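Local structure of putative adhesin (Parabacteroides distasonis, 3LJY) at residues 15-20 against 56-61; 40-45 against 83-88; 91-96 against 110-115; 124-129 against 144-149; 190-195 against 204-209. The protein is of unknown function but, as a putative adhesin and lipoprotein built as a beta-solenoid, may take part in cell-surface adhesion. All blocks are in the same frame, centred on the assembly; numbering follows the deposited sequence. Where two conformers were deposited one is given.

Contact 1: residues 15-20 against 56-61; sequences KKISVA and VNIEVK
Ala20 brings the flat group of this contact, its own peptide carbonyl, against Val60: the carbonyl O comes within 3.7 Å of Val60 CG2, while Ala20 CB touches the other branch, CG1, at 4.0 Å. Neither segment contains an aromatic ring, so everything else that meets here is branched and aliphatic. Further along, Val19 and Ile58 cross at about a right angle, with Val19 CG1 resting 4.0 Å from Ile58 CG2. Val19 also turns its CB to Val60 CG2, so that it is shared between two side chains of the facing strand. This is a worked example of how two strand segments from different layers can meet through side chains, with no hydrogen bond between the segments. Strand 12-18 pairs with strand 43-49, whereas strand 56-61 pairs with strand 64-69, and the two layers face each other at the N-terminal end of a beta-solenoid, an architecture consistent with the pectate-lyase-like clan to which the family belongs. Ile17 and Ile58 reach toward each other tip to tip, their CD1 methyls 3.9 Å apart. In Ile17 the CG1 branch sits between the backbone N and the carbonyl carbon (chi1 65°), and from there CD1 extends to the Ile58 tip and lies near Ile58 CB and CG2 as well. Although the touching parts of the chain run in directions only 17° apart, their backbones do not pair. Val44 and Val46 of strand 43-49 lie against Ile58 too, and Leu65 touches both Ile58 and Val60 from the neighbouring strand.

Contact 2: residues 40-45 against 83-88; sequences DPSTVE and KTNSKW
The carbonyl O of Lys83 is gripped twice: by the backbone N of Glu45 at 2.9 Å, in a nearly straight bond, and by water 1, which donates to it at 2.7 Å. The same water is hydrogen-bonded to Thr43 OG1 and so ties a side chain of one strand to the backbone of the other. Glu45 and Lys83 complete a hydrogen-bonded antiparallel pair through the return bond from Lys83 N to Glu45 O; beyond it, the carboxylate and ammonium stand apart, and Glu45 OE2 turns instead to Ser14. At the next position Val44 and Thr84 form a non-hydrogen-bonded pair, side by side. Thr84 OG1, anti to its backbone N (chi1 -179°), donates to Thr43 O at 2.8 Å and is also bonded to the hydroxyl of Tyr22. Past this point no further backbone-to-backbone bonds join the segments and side chains take over. Asn85 OD1 accepts the N-H of Thr43 at 3.2 Å, the donor lying 34° off the plane of the amide carbonyl, while its ND2 makes a weak, bent bond to Asp40 O. Ser42 OG answers from the opposite segment, donating to Asn85 O at 2.7 Å. The result illustrates how a ladder can be prolonged by hydroxyls and an amide once the backbone bonds stop, here in the antiparallel pairing of strands 43-49 and 80-86 at the N-terminal end of an otherwise largely parallel beta-solenoid.

Contact 3: residues 91-96 against 110-115; sequences AAKVSG and ETVIKA
Ile113 sets its CG2 methyl against the short side chain of Ala92, 4.2 Å from its CB, with Val94 CG2 flanking the same methyl at 4.5 Å. The stub of Ala92 thus makes a shallow dip beside the bulkier Val94, and the isoleucine branch is the bump that fits it. CG2 lies there because it is anti to the backbone N of Ile113 while CG1 takes the other direction (chi1 -46°). At the next pair on this face the larger side chain is on the other strand, Val94 beside Ala115, and only their CB atoms come near, 4.4 Å apart. Ala92, Val94, Ile113 and Ala115 share the buried face; Val121 meets the last three and Leu123 meets Ile113. On the other face the aliphatic stems of Lys93 and Lys114 lie side by side and point the same way, Lys93 CG 4.1 Å from Lys114 CB; Lys93 was modelled in two conformers, so the place of its ammonium is doubtful. The relief rests on an almost exactly parallel pair of strands, 2° apart. Val94 N reaches Lys114 O at 2.7 Å and Lys114 N reaches Ala92 O at 2.9 Å, with Ala92 N bonded to Val112 O in step. The parallel register puts like beside like: apolar groups meet inside, while two like charges on the outer face, not in contact, would be expected to favour solvent or an acid such as Glu24, which touches Lys93.

Contact 4: residues 124-129 against 144-149; sequences KETVTV and VNHLEA
Thr126 meets the His146 ring in two ways at once. Its OG1 shares a hydrogen bond with ND1 at 2.8 Å, and its CG2 lies over one ring face, 3.7 Å from the centroid and shifted toward the rim. The two side chains run side by side; His146 CG is anti to its backbone N (chi1 -178°), and the ring beyond it lies alongside the threonine. In the second shell Glu148 fixes the far side of the ring, accepting from NE2 at 2.6 Å through the anti lone pair of OE2, while its OE1 is held by Asn168 of the next coil. Behind this cluster the parallel backbones keep the side chains in step: Val127 N bonds to His146 O and Glu148 N to Val127 O, both at 2.8 Å and nearly straight. At one end Asn145 ND2 donates to Lys124 O, and on the interior face Leu147 CD1 packs 3.7 Å from Val127 CG1. Strands 127-129 and 147-149 are successive rungs of the short parallel sheet of the solenoid. With a partner at each nitrogen and a methyl over one face, the imidazole is fixed in rotation, and the adjoining carboxylate may raise its affinity for a proton.

Contact 5: residues 190-195 against 204-209; sequences PQLSCK and VHATDN
Leu192 drives its CD2 methyl into Val204, 3.5 Å from CB and 3.7 Å from CG2, the two side chains crossing at a slant. Its CG is anti to the backbone N (chi1 -176°), and its CB rests against Ala206 CB, so one leucine spans two inward positions of the facing strand. Cys194 SG adds a looser touch on Val204 CG1, and Tyr174 of strand 172-176 packs against Leu192, Cys194 and Val204 alike. Pro190, the second residue to lose much surface, lies beside Thr207: the hydroxyl OG1 approaches the proline CG at 3.6 Å. Both residues sit where the chain turns a corner, at 190-191 and at 207-208, from one face of the solenoid to the next. Asn209, the third, works through its backbone. Its N donates to Pro190 O at 2.9 Å and its O receives Leu192 N at 3.0 Å, both bonds close to straight, which makes Gln191 and Asn209 a parallel bridge just past the corner. Here the solenoid principle is plain, since one coil lays its corner upon the corner of the next. Outside that bridge Gln191 NE2 meets Asp208 OD2 at 2.7 Å on the anti side, the amide and carboxylate planes 82° apart. A neutral amide donating to an acid may stabilise the negative charge of Asp208 at this exposed corner, while the side chains that meet inward, Leu192, Cys194, Val204 and Ala206, do so by apolar contacts.

From the N terminus the chain first closes contact 1, in which 56-61 returns to 15-20 after 35 intervening residues. Contact 2 opens inside that loop, at 40-45, and closes beyond it, at 83-88, so the two cross; they also touch, strands 12-18 and 43-49 being neighbours. Contact 1 sets the two large groups of strands against each other, and contact 2 pairs two strands within one of them. Contact 3 follows almost at once and contacts 4 and 5 come after it in series, none nested, each closing a short loop of one coil. Contact 3 joins rungs of one long face, contact 4 rungs of the short one, and contact 5 spans a corner near the C-terminal end, its centre about 42 Å from that of contact 1.

Contact 1: residues 15-20 against 56-61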
# COMPACT_ATOMS: atom_id res chain seq x y z
N LYS A 15 7.74 24.11 6.06
CA LYS A 15 8.46 24.78 4.95
C LYS A 15 8.08 24.05 3.66
O LYS A 15 7.85 22.86 3.67
CB LYS A 15 9.98 24.82 5.15
CG LYS A 15 10.44 25.79 6.24
CD LYS A 15 11.95 26.11 6.21
N LYS A 16 8.01 24.79 2.56
CA LYS A 16 7.47 24.30 1.31
C LYS A 16 8.35 24.70 0.13
O LYS A 16 8.81 25.82 0.08
CB LYS A 16 6.05 24.86 1.17
CG LYS A 16 5.30 24.55 -0.12
CD LYS A 16 3.79 24.80 0.07
CE LYS A 16 3.11 25.59 -1.06
NZ LYS A 16 1.83 24.91 -1.60
N ILE A 17 8.59 23.78 -0.81
CA ILE A 17 9.39 24.04 -2.01
C ILE A 17 8.75 23.41 -3.24
O ILE A 17 7.83 22.60 -3.11
CB ILE A 17 10.85 23.52 -1.87
CG1 ILE A 17 10.90 21.99 -1.77
CG2 ILE A 17 11.53 24.14 -0.67
CD1 ILE A 17 12.26 21.35 -2.16
N SER A 18 9.26 23.81 -4.41
CA SER A 18 8.87 23.26 -5.71
C SER A 18 9.83 22.18 -6.11
O SER A 18 11.03 22.31 -5.90
CB SER A 18 8.90 24.35 -6.79
OG SER A 18 7.80 25.23 -6.66
N VAL A 19 9.31 21.13 -6.74
CA VAL A 19 10.13 20.00 -7.16
C VAL A 19 9.77 19.64 -8.60
O VAL A 19 8.69 20.03 -9.08
CB VAL A 19 9.92 18.78 -6.23
CG1 VAL A 19 10.52 19.05 -4.85
CG2 VAL A 19 8.44 18.42 -6.13
N ALA A 20 10.69 18.93 -9.28
CA ALA A 20 10.40 18.41 -10.63
C ALA A 20 9.26 17.43 -10.45
O ALA A 20 9.03 16.94 -9.36
CB ALA A 20 11.61 17.74 -11.27
N VAL A 56 16.81 18.19 6.33
CA VAL A 56 15.82 17.54 5.48
C VAL A 56 16.28 17.59 4.04
O VAL A 56 16.46 18.67 3.49
CB VAL A 56 14.44 18.23 5.60
CG1 VAL A 56 13.45 17.68 4.53
CG2 VAL A 56 13.89 18.08 7.02
N ASN A 57 16.47 16.43 3.42
CA ASN A 57 16.95 16.35 2.04
C ASN A 57 15.84 15.87 1.11
O ASN A 57 15.47 14.73 1.15
CB ASN A 57 18.18 15.43 1.99
CG ASN A 57 18.86 15.43 0.65
OD1 ASN A 57 18.93 16.46 -0.04
ND2 ASN A 57 19.40 14.28 0.27
N ILE A 58 15.31 16.76 0.29
CA ILE A 58 14.26 16.45 -0.67
C ILE A 58 14.87 16.34 -2.08
O ILE A 58 15.42 17.31 -2.56
CB ILE A 58 13.17 17.57 -0.68
CG1 ILE A 58 12.61 17.80 0.75
CG2 ILE A 58 12.04 17.20 -1.62
CD1 ILE A 58 11.86 19.09 0.97
N GLU A 59 14.78 15.17 -2.72
CA GLU A 59 15.33 15.00 -4.07
C GLU A 59 14.30 14.37 -4.99
O GLU A 59 13.56 13.50 -4.57
CB GLU A 59 16.58 14.14 -4.05
CG GLU A 59 17.83 14.86 -3.50
CD GLU A 59 18.99 13.89 -3.17
OE1 GLU A 59 18.74 12.67 -2.97
OE2 GLU A 59 20.17 14.35 -3.12
N VAL A 60 14.26 14.83 -6.24
CA VAL A 60 13.68 14.09 -7.38
C VAL A 60 14.80 13.77 -8.37
O VAL A 60 15.42 14.67 -8.90
CB VAL A 60 12.55 14.90 -8.09
CG1 VAL A 60 12.12 14.22 -9.39
CG2 VAL A 60 11.36 15.10 -7.18
N LYS A 61 15.04 12.48 -8.61
CA LYS A 61 16.06 11.98 -9.53
C LYS A 61 15.38 11.00 -10.44
O LYS A 61 14.70 10.11 -9.94
CB LYS A 61 17.16 11.20 -8.81
CG LYS A 61 18.01 11.93 -7.78
CD LYS A 61 19.19 10.98 -7.39
CE LYS A 61 19.52 10.99 -5.88
NZ LYS A 61 19.84 9.59 -5.40

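Contact 2: residues 40-45 against 83-88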
# COMPACT_ATOMS: atom_id res chain seq x y z
N ASP A 40 -1.41 20.39 -10.79
CA ASP A 40 -0.75 21.60 -10.26
C ASP A 40 0.74 21.33 -10.19
O ASP A 40 1.15 20.20 -10.01
CB ASP A 40 -1.29 22.00 -8.88
CG ASP A 40 -2.80 22.17 -8.85
OD1 ASP A 40 -3.34 22.77 -9.78
OD2 ASP A 40 -3.47 21.70 -7.91
N PRO A 41 1.56 22.37 -10.35
CA PRO A 41 3.00 22.17 -10.22
C PRO A 41 3.35 21.47 -8.91
O PRO A 41 2.85 21.84 -7.85
CB PRO A 41 3.56 23.59 -10.26
CG PRO A 41 2.53 24.37 -10.98
CD PRO A 41 1.22 23.77 -10.63
N SER A 42 4.22 20.46 -9.01
CA SER A 42 4.61 19.66 -7.87
C SER A 42 5.31 20.48 -6.81
O SER A 42 6.21 21.26 -7.11
CB SER A 42 5.47 18.49 -8.32
OG SER A 42 4.64 17.56 -8.99
N THR A 43 4.85 20.33 -5.58
CA THR A 43 5.51 20.91 -4.41
C THR A 43 5.73 19.80 -3.37
O THR A 43 5.06 18.76 -3.41
CB THR A 43 4.66 22.09 -3.82
OG1 THR A 43 3.33 21.66 -3.49
CG2 THR A 43 4.58 23.27 -4.85
N VAL A 44 6.71 20.00 -2.50
CA VAL A 44 6.87 19.23 -1.28
C VAL A 44 6.81 20.18 -0.08
O VAL A 44 7.58 21.12 -0.02
CB VAL A 44 8.21 18.43 -1.27
CG1 VAL A 44 8.40 17.73 0.08
CG2 VAL A 44 8.29 17.42 -2.46
N GLU A 45 5.87 19.96 0.84
CA GLU A 45 5.83 20.67 2.13
C GLU A 45 6.22 19.73 3.25
O GLU A 45 5.67 18.65 3.35
CB GLU A 45 4.43 21.18 2.42
CG GLU A 45 4.29 21.99 3.75
CD GLU A 45 2.88 22.56 3.97
OE1 GLU A 45 1.89 22.05 3.38
OE2 GLU A 45 2.75 23.53 4.77
N LYS A 83 3.66 16.59 2.64
CA LYS A 83 2.49 16.83 1.78
C LYS A 83 2.99 17.22 0.38
O LYS A 83 3.66 18.25 0.23
CB LYS A 83 1.64 17.95 2.35
CG LYS A 83 0.31 18.12 1.68
CD LYS A 83 -0.26 19.45 2.04
CE LYS A 83 -1.68 19.60 1.57
NZ LYS A 83 -1.65 19.48 0.16
N THR A 84 2.68 16.39 -0.61
CA THR A 84 3.23 16.53 -1.96
C THR A 84 2.25 16.03 -3.02
O THR A 84 1.29 15.36 -2.70
CB THR A 84 4.61 15.81 -2.10
OG1 THR A 84 5.14 15.99 -3.42
CG2 THR A 84 4.50 14.32 -1.79
N ASN A 85 2.48 16.42 -4.27
CA ASN A 85 1.62 16.05 -5.39
C ASN A 85 2.39 15.83 -6.70
O ASN A 85 3.48 16.36 -6.87
CB ASN A 85 0.53 17.12 -5.60
CG ASN A 85 1.09 18.42 -6.16
OD1 ASN A 85 1.85 19.14 -5.48
ND2 ASN A 85 0.69 18.76 -7.38
N SER A 86 1.79 15.06 -7.60
CA SER A 86 2.35 14.86 -8.95
C SER A 86 1.25 14.40 -9.90
O SER A 86 0.13 14.12 -9.47
CB SER A 86 3.50 13.86 -8.95
OG SER A 86 3.03 12.53 -8.80
N LYS A 87 1.56 14.34 -11.20
CA LYS A 87 0.54 14.03 -12.19
C LYS A 87 0.19 12.57 -12.15
O LYS A 87 -0.94 12.19 -12.46
CB LYS A 87 1.00 14.40 -13.59
CG LYS A 87 1.60 15.81 -13.76
CD LYS A 87 1.79 16.15 -15.23
CE LYS A 87 2.84 17.25 -15.48
NZ LYS A 87 4.08 16.74 -16.19
N TRP A 88 1.16 11.73 -11.77
CA TRP A 88 1.01 10.29 -11.81
C TRP A 88 1.70 9.60 -10.65
O TRP A 88 2.70 10.09 -10.17
CB TRP A 88 1.62 9.75 -13.12
CG TRP A 88 1.14 10.40 -14.41
CD1 TRP A 88 1.83 11.29 -15.17
CD2 TRP A 88 -0.12 10.21 -15.05
NE1 TRP A 88 1.08 11.66 -16.25
CE2 TRP A 88 -0.12 11.01 -16.20
CE3 TRP A 88 -1.25 9.42 -14.77
CZ2 TRP A 88 -1.21 11.06 -17.09
CZ3 TRP A 88 -2.34 9.47 -15.65
CH2 TRP A 88 -2.31 10.29 -16.80
O HOH W 1 2.86 20.46 -1.00

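Contact 3: residues 91-96 against 110-115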
# COMPACT_ATOMS: atom_id res chain seq x y z
N ALA A 91 4.48 4.04 -8.95
CA ALA A 91 5.10 3.15 -7.95
C ALA A 91 5.33 3.84 -6.64
O ALA A 91 5.69 5.03 -6.61
CB ALA A 91 6.45 2.61 -8.47
N ALA A 92 5.14 3.10 -5.54
CA ALA A 92 5.58 3.56 -4.23
C ALA A 92 6.24 2.44 -3.47
O ALA A 92 5.76 1.31 -3.49
CB ALA A 92 4.42 4.18 -3.38
N LYS A 93 7.35 2.75 -2.80
CA LYS A 93 8.03 1.81 -1.93
C LYS A 93 8.00 2.44 -0.52
O LYS A 93 8.40 3.61 -0.32
CB LYS A 93 9.47 1.51 -2.42
CG LYS A 93 9.58 0.33 -3.43
CD LYS A 93 9.82 0.72 -4.93
CE LYS A 93 8.53 1.00 -5.73
NZ LYS A 93 7.50 -0.12 -5.84
N VAL A 94 7.44 1.69 0.43
CA VAL A 94 7.14 2.21 1.76
C VAL A 94 7.76 1.29 2.79
O VAL A 94 7.42 0.12 2.86
CB VAL A 94 5.60 2.39 2.00
CG1 VAL A 94 5.36 3.09 3.30
CG2 VAL A 94 4.94 3.18 0.85
N SER A 95 8.70 1.83 3.56
CA SER A 95 9.45 1.08 4.58
C SER A 95 9.57 1.86 5.89
O SER A 95 9.07 2.98 6.02
CB SER A 95 10.85 0.70 4.07
OG SER A 95 11.11 1.22 2.77
N GLY A 96 10.27 1.29 6.86
CA GLY A 96 10.46 1.94 8.15
C GLY A 96 9.13 1.85 8.84
O GLY A 96 8.44 0.84 8.76
N GLU A 110 -1.04 1.73 -14.36
CA GLU A 110 -0.60 0.74 -13.38
C GLU A 110 0.00 1.44 -12.19
O GLU A 110 0.75 2.42 -12.36
CB GLU A 110 0.50 -0.16 -13.93
CG GLU A 110 0.02 -1.15 -14.91
CD GLU A 110 1.00 -2.27 -15.17
OE1 GLU A 110 1.97 -2.39 -14.38
OE2 GLU A 110 0.77 -3.02 -16.16
N THR A 111 -0.32 0.95 -11.00
CA THR A 111 0.32 1.41 -9.75
C THR A 111 0.81 0.19 -9.00
O THR A 111 0.05 -0.76 -8.80
CB THR A 111 -0.67 2.26 -8.87
OG1 THR A 111 -1.00 3.47 -9.57
CG2 THR A 111 -0.05 2.61 -7.46
N VAL A 112 2.10 0.17 -8.67
CA VAL A 112 2.72 -0.89 -7.89
C VAL A 112 3.14 -0.35 -6.54
O VAL A 112 3.94 0.57 -6.50
CB VAL A 112 4.01 -1.45 -8.58
CG1 VAL A 112 4.62 -2.57 -7.74
CG2 VAL A 112 3.69 -1.95 -9.96
N ILE A 113 2.61 -0.89 -5.45
CA ILE A 113 3.01 -0.44 -4.11
C ILE A 113 3.65 -1.60 -3.34
O ILE A 113 3.12 -2.71 -3.29
CB ILE A 113 1.82 0.14 -3.26
CG1 ILE A 113 0.97 1.10 -4.09
CG2 ILE A 113 2.34 0.83 -1.91
CD1 ILE A 113 -0.04 1.86 -3.29
N LYS A 114 4.79 -1.32 -2.74
CA LYS A 114 5.47 -2.29 -1.92
C LYS A 114 5.63 -1.70 -0.54
O LYS A 114 6.19 -0.60 -0.41
CB LYS A 114 6.85 -2.58 -2.49
CG LYS A 114 6.76 -3.37 -3.75
CD LYS A 114 8.05 -3.30 -4.57
CE LYS A 114 7.81 -3.90 -5.95
NZ LYS A 114 7.13 -5.25 -5.88
N ALA A 115 5.14 -2.42 0.48
CA ALA A 115 5.25 -1.99 1.88
C ALA A 115 5.93 -3.09 2.70
O ALA A 115 5.58 -4.25 2.63
CB ALA A 115 3.84 -1.67 2.46

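Contact 4: residues 124-129 against 144-149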
# COMPACT_ATOMS: atom_id res chain seq x y z
N LYS A 124 -7.20 6.23 0.11
CA LYS A 124 -8.43 6.66 0.77
C LYS A 124 -9.57 6.94 -0.17
O LYS A 124 -10.71 6.85 0.23
CB LYS A 124 -8.17 7.92 1.60
CG LYS A 124 -7.38 7.63 2.81
CD LYS A 124 -6.97 8.91 3.46
CE LYS A 124 -6.18 8.66 4.72
NZ LYS A 124 -5.47 9.92 5.15
N GLU A 125 -9.26 7.32 -1.41
CA GLU A 125 -10.29 7.65 -2.41
C GLU A 125 -10.20 6.66 -3.57
O GLU A 125 -9.24 5.88 -3.66
CB GLU A 125 -10.12 9.08 -2.95
CG GLU A 125 -10.01 10.17 -1.90
CD GLU A 125 -11.27 10.31 -1.03
OE1 GLU A 125 -12.39 10.01 -1.51
OE2 GLU A 125 -11.13 10.72 0.15
N THR A 126 -11.15 6.75 -4.48
CA THR A 126 -11.29 5.77 -5.55
C THR A 126 -10.01 5.68 -6.38
O THR A 126 -9.51 6.69 -6.86
CB THR A 126 -12.51 6.10 -6.44
OG1 THR A 126 -13.63 6.34 -5.59
CG2 THR A 126 -12.88 4.95 -7.43
N VAL A 127 -9.50 4.45 -6.51
CA VAL A 127 -8.36 4.12 -7.37
C VAL A 127 -8.90 3.50 -8.64
O VAL A 127 -9.41 2.38 -8.61
CB VAL A 127 -7.36 3.16 -6.68
CG1 VAL A 127 -6.22 2.78 -7.62
CG2 VAL A 127 -6.76 3.83 -5.41
N THR A 128 -8.81 4.23 -9.75
CA THR A 128 -9.29 3.74 -11.06
C THR A 128 -8.09 3.46 -11.95
O THR A 128 -7.53 4.35 -12.53
CB THR A 128 -10.22 4.74 -11.73
OG1 THR A 128 -11.29 5.05 -10.84
CG2 THR A 128 -10.80 4.18 -13.08
N VAL A 129 -7.67 2.20 -12.04
CA VAL A 129 -6.42 1.90 -12.75
C VAL A 129 -6.59 0.65 -13.61
O VAL A 129 -7.51 -0.12 -13.42
CB VAL A 129 -5.19 1.77 -11.79
CG1 VAL A 129 -4.96 3.12 -10.99
CG2 VAL A 129 -5.34 0.65 -10.86
N VAL A 144 -7.23 -0.19 1.34
CA VAL A 144 -7.70 0.44 0.10
C VAL A 144 -9.21 0.59 0.19
O VAL A 144 -9.91 -0.42 0.24
CB VAL A 144 -7.34 -0.45 -1.13
CG1 VAL A 144 -7.79 0.17 -2.45
CG2 VAL A 144 -5.83 -0.74 -1.17
N ASN A 145 -9.72 1.84 0.20
CA ASN A 145 -11.13 2.10 0.40
C ASN A 145 -11.98 1.71 -0.82
O ASN A 145 -13.04 1.14 -0.66
CB ASN A 145 -11.39 3.58 0.78
CG ASN A 145 -10.90 3.94 2.20
OD1 ASN A 145 -10.48 3.09 2.98
ND2 ASN A 145 -10.95 5.23 2.50
N HIS A 146 -11.52 2.04 -2.03
CA HIS A 146 -12.35 1.80 -3.20
C HIS A 146 -11.49 1.63 -4.48
O HIS A 146 -10.75 2.52 -4.86
CB HIS A 146 -13.36 2.92 -3.30
CG HIS A 146 -14.33 2.81 -4.45
ND1 HIS A 146 -14.97 3.91 -4.98
CD2 HIS A 146 -14.76 1.74 -5.16
CE1 HIS A 146 -15.76 3.52 -5.96
NE2 HIS A 146 -15.64 2.21 -6.10
N LEU A 147 -11.59 0.47 -5.11
CA LEU A 147 -10.85 0.15 -6.34
C LEU A 147 -11.80 -0.11 -7.52
O LEU A 147 -12.84 -0.74 -7.36
CB LEU A 147 -9.94 -1.07 -6.10
CG LEU A 147 -9.04 -1.50 -7.29
CD1 LEU A 147 -7.88 -0.52 -7.55
CD2 LEU A 147 -8.55 -2.93 -7.15
N GLU A 148 -11.49 0.44 -8.68
CA GLU A 148 -12.14 0.05 -9.93
C GLU A 148 -11.02 -0.25 -10.95
O GLU A 148 -10.33 0.64 -11.42
CB GLU A 148 -13.10 1.12 -10.46
CG GLU A 148 -14.20 1.56 -9.47
CD GLU A 148 -15.36 0.54 -9.24
OE1 GLU A 148 -15.60 -0.39 -10.06
OE2 GLU A 148 -16.07 0.71 -8.22
N ALA A 149 -10.82 -1.54 -11.23
CA ALA A 149 -9.61 -2.00 -11.92
C ALA A 149 -9.90 -3.07 -12.95
O ALA A 149 -10.93 -3.75 -12.90
CB ALA A 149 -8.55 -2.52 -10.89
O HOH W 2 -9.11 3.53 -2.49

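Contact 5: residues 190-195 against 204-209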
# COMPACT_ATOMS: atom_id res chain seq x y z
N PRO A 190 -14.83 -11.00 -10.94
CA PRO A 190 -15.32 -12.14 -11.75
C PRO A 190 -14.37 -13.35 -11.90
O PRO A 190 -14.78 -14.49 -11.71
CB PRO A 190 -15.62 -11.51 -13.10
CG PRO A 190 -15.88 -10.01 -12.77
CD PRO A 190 -14.88 -9.73 -11.69
N GLN A 191 -13.12 -13.10 -12.27
CA GLN A 191 -12.15 -14.19 -12.48
C GLN A 191 -11.05 -14.12 -11.44
O GLN A 191 -10.09 -13.34 -11.57
CB GLN A 191 -11.53 -14.10 -13.89
CG GLN A 191 -12.52 -14.00 -15.05
CD GLN A 191 -13.48 -15.15 -15.09
OE1 GLN A 191 -13.10 -16.30 -14.82
NE2 GLN A 191 -14.73 -14.87 -15.41
N LEU A 192 -11.17 -14.93 -10.39
CA LEU A 192 -10.29 -14.78 -9.23
C LEU A 192 -9.48 -16.04 -9.01
O LEU A 192 -10.02 -17.10 -9.06
CB LEU A 192 -11.09 -14.40 -7.94
CG LEU A 192 -10.27 -14.12 -6.67
CD1 LEU A 192 -9.30 -12.98 -6.92
CD2 LEU A 192 -11.16 -13.86 -5.46
N SER A 193 -8.18 -15.89 -8.81
CA SER A 193 -7.38 -16.99 -8.27
C SER A 193 -6.72 -16.55 -6.96
O SER A 193 -6.25 -15.44 -6.80
CB SER A 193 -6.36 -17.53 -9.29
OG SER A 193 -5.16 -16.80 -9.25
N CYS A 194 -6.72 -17.47 -6.02
CA CYS A 194 -6.35 -17.18 -4.65
C CYS A 194 -5.60 -18.38 -4.07
O CYS A 194 -6.15 -19.48 -4.04
CB CYS A 194 -7.64 -16.84 -3.87
SG CYS A 194 -7.40 -16.43 -2.14
N LYS A 195 -4.33 -18.16 -3.68
CA LYS A 195 -3.45 -19.23 -3.16
C LYS A 195 -3.03 -18.87 -1.75
O LYS A 195 -2.47 -17.82 -1.54
CB LYS A 195 -2.18 -19.42 -4.00
CG LYS A 195 -1.20 -20.48 -3.40
CD LYS A 195 -0.21 -21.06 -4.43
CE LYS A 195 0.65 -22.21 -3.85
N VAL A 204 -12.61 -13.32 0.32
CA VAL A 204 -12.69 -12.90 -1.08
C VAL A 204 -14.13 -12.89 -1.60
O VAL A 204 -15.05 -13.41 -0.97
CB VAL A 204 -11.75 -13.81 -1.98
CG1 VAL A 204 -10.36 -13.93 -1.34
CG2 VAL A 204 -12.34 -15.21 -2.21
N HIS A 205 -14.33 -12.26 -2.76
CA HIS A 205 -15.62 -12.25 -3.43
C HIS A 205 -15.40 -12.48 -4.94
O HIS A 205 -14.87 -11.65 -5.65
CB HIS A 205 -16.36 -10.94 -3.12
CG HIS A 205 -17.70 -10.83 -3.78
ND1 HIS A 205 -18.36 -9.64 -3.95
CD2 HIS A 205 -18.48 -11.77 -4.35
CE1 HIS A 205 -19.50 -9.85 -4.58
NE2 HIS A 205 -19.60 -11.14 -4.83
N ALA A 206 -15.77 -13.67 -5.41
CA ALA A 206 -15.69 -14.04 -6.84
C ALA A 206 -17.12 -14.07 -7.38
O ALA A 206 -18.02 -14.53 -6.69
CB ALA A 206 -14.99 -15.40 -7.03
N THR A 207 -17.33 -13.55 -8.58
CA THR A 207 -18.69 -13.43 -9.13
C THR A 207 -18.90 -14.27 -10.39
O THR A 207 -19.95 -14.20 -11.01
CB THR A 207 -19.09 -11.94 -9.40
OG1 THR A 207 -18.15 -11.34 -10.28
CG2 THR A 207 -19.17 -11.13 -8.11
N ASP A 208 -17.91 -15.07 -10.76
CA ASP A 208 -18.05 -15.97 -11.91
C ASP A 208 -17.23 -17.25 -11.71
O ASP A 208 -17.77 -18.35 -11.72
CB ASP A 208 -17.68 -15.25 -13.22
CG ASP A 208 -17.93 -16.14 -14.47
OD1 ASP A 208 -18.87 -16.98 -14.49
OD2 ASP A 208 -17.17 -16.02 -15.44
N ASN A 209 -15.93 -17.11 -11.47
CA ASN A 209 -15.04 -18.26 -11.33
C ASN A 209 -14.00 -18.05 -10.27
O ASN A 209 -13.29 -17.06 -10.32
CB ASN A 209 -14.30 -18.48 -12.63
CG ASN A 209 -15.04 -19.36 -13.56
OD1 ASN A 209 -15.62 -18.90 -14.55
ND2 ASN A 209 -15.06 -20.65 -13.25